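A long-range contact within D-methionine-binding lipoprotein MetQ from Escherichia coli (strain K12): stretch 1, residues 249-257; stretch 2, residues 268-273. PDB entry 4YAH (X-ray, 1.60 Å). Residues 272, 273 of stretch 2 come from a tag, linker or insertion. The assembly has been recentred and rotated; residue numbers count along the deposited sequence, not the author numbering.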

# COMPACT_ATOMS: atom_id res chain seq x y z
N ALA A 249 -18.30 5.78 6.61
CA ALA A 249 -18.73 4.51 6.03
C ALA A 249 -17.56 3.53 5.96
O ALA A 249 -17.70 2.35 6.27
CB ALA A 249 -19.32 4.74 4.65
N TYR A 250 -16.41 4.03 5.55
CA TYR A 250 -15.23 3.18 5.42
C TYR A 250 -14.75 2.71 6.81
O TYR A 250 -14.36 1.55 7.00
CB TYR A 250 -14.13 3.95 4.71
CG TYR A 250 -13.10 3.08 4.00
CD1 TYR A 250 -13.02 3.07 2.62
CD2 TYR A 250 -12.21 2.29 4.70
CE1 TYR A 250 -12.08 2.30 1.95
CE2 TYR A 250 -11.27 1.51 4.03
CZ TYR A 250 -11.22 1.52 2.66
OH TYR A 250 -10.30 0.75 1.97
N GLN A 251 -14.77 3.63 7.77
CA GLN A 251 -14.34 3.33 9.13
C GLN A 251 -15.47 2.65 9.91
O GLN A 251 -15.99 3.20 10.90
CB GLN A 251 -13.89 4.61 9.82
CG GLN A 251 -12.77 5.31 9.10
CD GLN A 251 -12.29 6.56 9.84
OE1 GLN A 251 -13.04 7.15 10.63
NE2 GLN A 251 -11.05 6.97 9.58
N SER A 252 -15.85 1.46 9.47
CA SER A 252 -16.97 0.74 10.06
C SER A 252 -16.60 -0.71 10.31
O SER A 252 -15.69 -1.23 9.67
CB SER A 252 -18.20 0.81 9.15
OG SER A 252 -17.97 0.18 7.89
N ASP A 253 -17.29 -1.34 11.24
CA ASP A 253 -17.04 -2.75 11.54
C ASP A 253 -17.26 -3.62 10.30
O ASP A 253 -16.53 -4.58 10.09
CB ASP A 253 -17.95 -3.23 12.67
CG ASP A 253 -17.61 -2.60 14.01
OD1 ASP A 253 -16.46 -2.15 14.20
OD2 ASP A 253 -18.50 -2.55 14.89
N GLU A 254 -18.24 -3.27 9.48
CA GLU A 254 -18.55 -4.06 8.30
C GLU A 254 -17.35 -4.07 7.36
O GLU A 254 -16.99 -5.11 6.80
CB GLU A 254 -19.79 -3.49 7.61
CG GLU A 254 -20.45 -4.44 6.64
CD GLU A 254 -21.81 -3.95 6.20
OE1 GLU A 254 -22.45 -3.20 6.97
OE2 GLU A 254 -22.24 -4.31 5.09
N VAL A 255 -16.70 -2.92 7.22
CA VAL A 255 -15.57 -2.81 6.32
C VAL A 255 -14.37 -3.55 6.93
O VAL A 255 -13.66 -4.26 6.21
CB VAL A 255 -15.23 -1.32 6.02
CG1 VAL A 255 -13.90 -1.19 5.30
CG2 VAL A 255 -16.31 -0.70 5.19
N TYR A 256 -14.16 -3.41 8.23
CA TYR A 256 -13.06 -4.12 8.86
C TYR A 256 -13.22 -5.62 8.69
O TYR A 256 -12.26 -6.33 8.37
CB TYR A 256 -12.95 -3.81 10.36
CG TYR A 256 -12.01 -4.77 11.03
CD1 TYR A 256 -10.64 -4.67 10.83
CD2 TYR A 256 -12.48 -5.81 11.81
CE1 TYR A 256 -9.76 -5.57 11.40
CE2 TYR A 256 -11.61 -6.72 12.40
CZ TYR A 256 -10.25 -6.59 12.19
OH TYR A 256 -9.38 -7.48 12.76
N GLU A 257 -14.43 -6.11 8.90
CA GLU A 257 -14.67 -7.54 8.86
C GLU A 257 -14.37 -8.09 7.47
O GLU A 257 -13.74 -9.16 7.35
CB GLU A 257 -16.10 -7.86 9.28
CG GLU A 257 -16.33 -7.71 10.79
CD GLU A 257 -15.35 -8.53 11.62
OE1 GLU A 257 -14.99 -9.64 11.19
OE2 GLU A 257 -14.94 -8.05 12.70
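Stretch 2 (268-273) VKGWLE

Stretch 1 is a corner between two helices. One helix ends at Tyr250, Gln251 leaves helical geometry with phi/psi of -82/64, and a second helix starts at Asp253. Ser252 is the N-cap. Its p rotamer lets OG donate to Ala249 O at 2.7 Å and accept a weak capping bond from Val255 N at 3.4 Å. Its CA-to-CB bond points away from stretch 2.

Stretch 2 is a strand at Val268 and Lys269, then a loop. The backbone bends at Gly270 (phi/psi -109/-7) and is extended again at Trp271 (-99/170). It runs antiparallel in register to stretch 1, with Lys269 nearest Tyr256 (CA to CA, 6.8 Å) and Trp271 nearest Gln251 (CA to CA, 6.6 Å). No direct hydrogen bond joins the two stretches.

Trp271 has the largest covered area. Its CA-to-CB bond points toward stretch 1, and with chi1 p and chi2 85° the indole lies against the corner. The backbone of Gln251 sets CB 3.6 Å from the centroid of the Trp271 five-membered ring, over its face. With chi1 m and chi2 t, the side chain runs on to bring Gln251 NE2 3.5 Å from Trp271 CB. Trp271 CZ2 lies 3.5 Å from Ser252 N, and Trp271 CH2 lies 4.2 Å from Tyr256 CB.

Lys269 is extended except for chi3, which is m. The chain passes the Tyr256 ring, with Lys269 CE 3.8 Å from Tyr256 CG. Lys269 NZ makes an off-centre cation-pi contact, 4.8 Å from the Tyr256 ring centroid. It also reaches Asp253 OD1 in a long salt bridge of 3.9 Å.

Glu273, from the tag, bends at chi2 (p). Its OE2 takes Lys269 NZ in a 2.6 Å salt bridge. Glu273 OE1 lies 4.0 Å from Asp253 OD1, a close pair of like charges. Water 1 donates to both oxygens and accepts from Trp271 NE1. Water 2 links Asp253 OD1 to Lys269 NZ.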

# COMPACT_ATOMS: atom_id res chain seq x y z
N VAL A 268 -4.81 -4.16 9.53
CA VAL A 268 -4.95 -3.64 10.88
C VAL A 268 -5.74 -2.33 10.89
O VAL A 268 -5.37 -1.37 10.21
CB VAL A 268 -3.60 -3.39 11.52
CG1 VAL A 268 -3.75 -2.89 12.96
CG2 VAL A 268 -2.76 -4.66 11.44
N LYS A 269 -6.81 -2.30 11.66
CA LYS A 269 -7.67 -1.11 11.76
C LYS A 269 -6.85 0.11 12.22
O LYS A 269 -6.11 0.03 13.22
CB LYS A 269 -8.82 -1.41 12.71
CG LYS A 269 -9.85 -0.33 12.81
CD LYS A 269 -10.87 -0.66 13.89
CE LYS A 269 -11.62 -1.94 13.58
NZ LYS A 269 -12.63 -2.24 14.62
N GLY A 270 -6.95 1.21 11.48
CA GLY A 270 -6.12 2.38 11.73
C GLY A 270 -6.88 3.55 12.31
O GLY A 270 -6.28 4.55 12.67
N TRP A 271 -8.20 3.42 12.40
CA TRP A 271 -9.02 4.50 12.94
C TRP A 271 -9.40 4.31 14.39
O TRP A 271 -9.18 3.25 14.98
CB TRP A 271 -10.28 4.65 12.09
CG TRP A 271 -11.23 3.50 12.11
CD1 TRP A 271 -12.22 3.25 13.01
CD2 TRP A 271 -11.32 2.45 11.13
NE1 TRP A 271 -12.92 2.12 12.66
CE2 TRP A 271 -12.38 1.61 11.51
CE3 TRP A 271 -10.58 2.13 9.99
CZ2 TRP A 271 -12.74 0.47 10.78
CZ3 TRP A 271 -10.94 1.01 9.26
CH2 TRP A 271 -12.01 0.20 9.66
N LEU A 272 -9.98 5.36 14.99
CA LEU A 272 -10.35 5.30 16.39
C LEU A 272 -11.56 4.40 16.61
O LEU A 272 -12.61 4.60 16.00
CB LEU A 272 -10.63 6.69 16.93
CG LEU A 272 -10.90 6.78 18.44
CD1 LEU A 272 -9.61 6.59 19.23
CD2 LEU A 272 -11.55 8.11 18.80
N GLU A 273 -11.39 3.41 17.49
CA GLU A 273 -12.46 2.53 17.91
C GLU A 273 -13.50 3.26 18.75
O GLU A 273 -13.16 4.14 19.53
CB GLU A 273 -11.89 1.36 18.71
CG GLU A 273 -12.80 0.16 18.79
CD GLU A 273 -13.01 -0.49 17.44
OE1 GLU A 273 -14.10 -0.31 16.85
OE2 GLU A 273 -12.07 -1.17 16.96
O HOH W 1 -14.83 0.47 14.01
O HOH W 2 -14.50 -3.86 14.04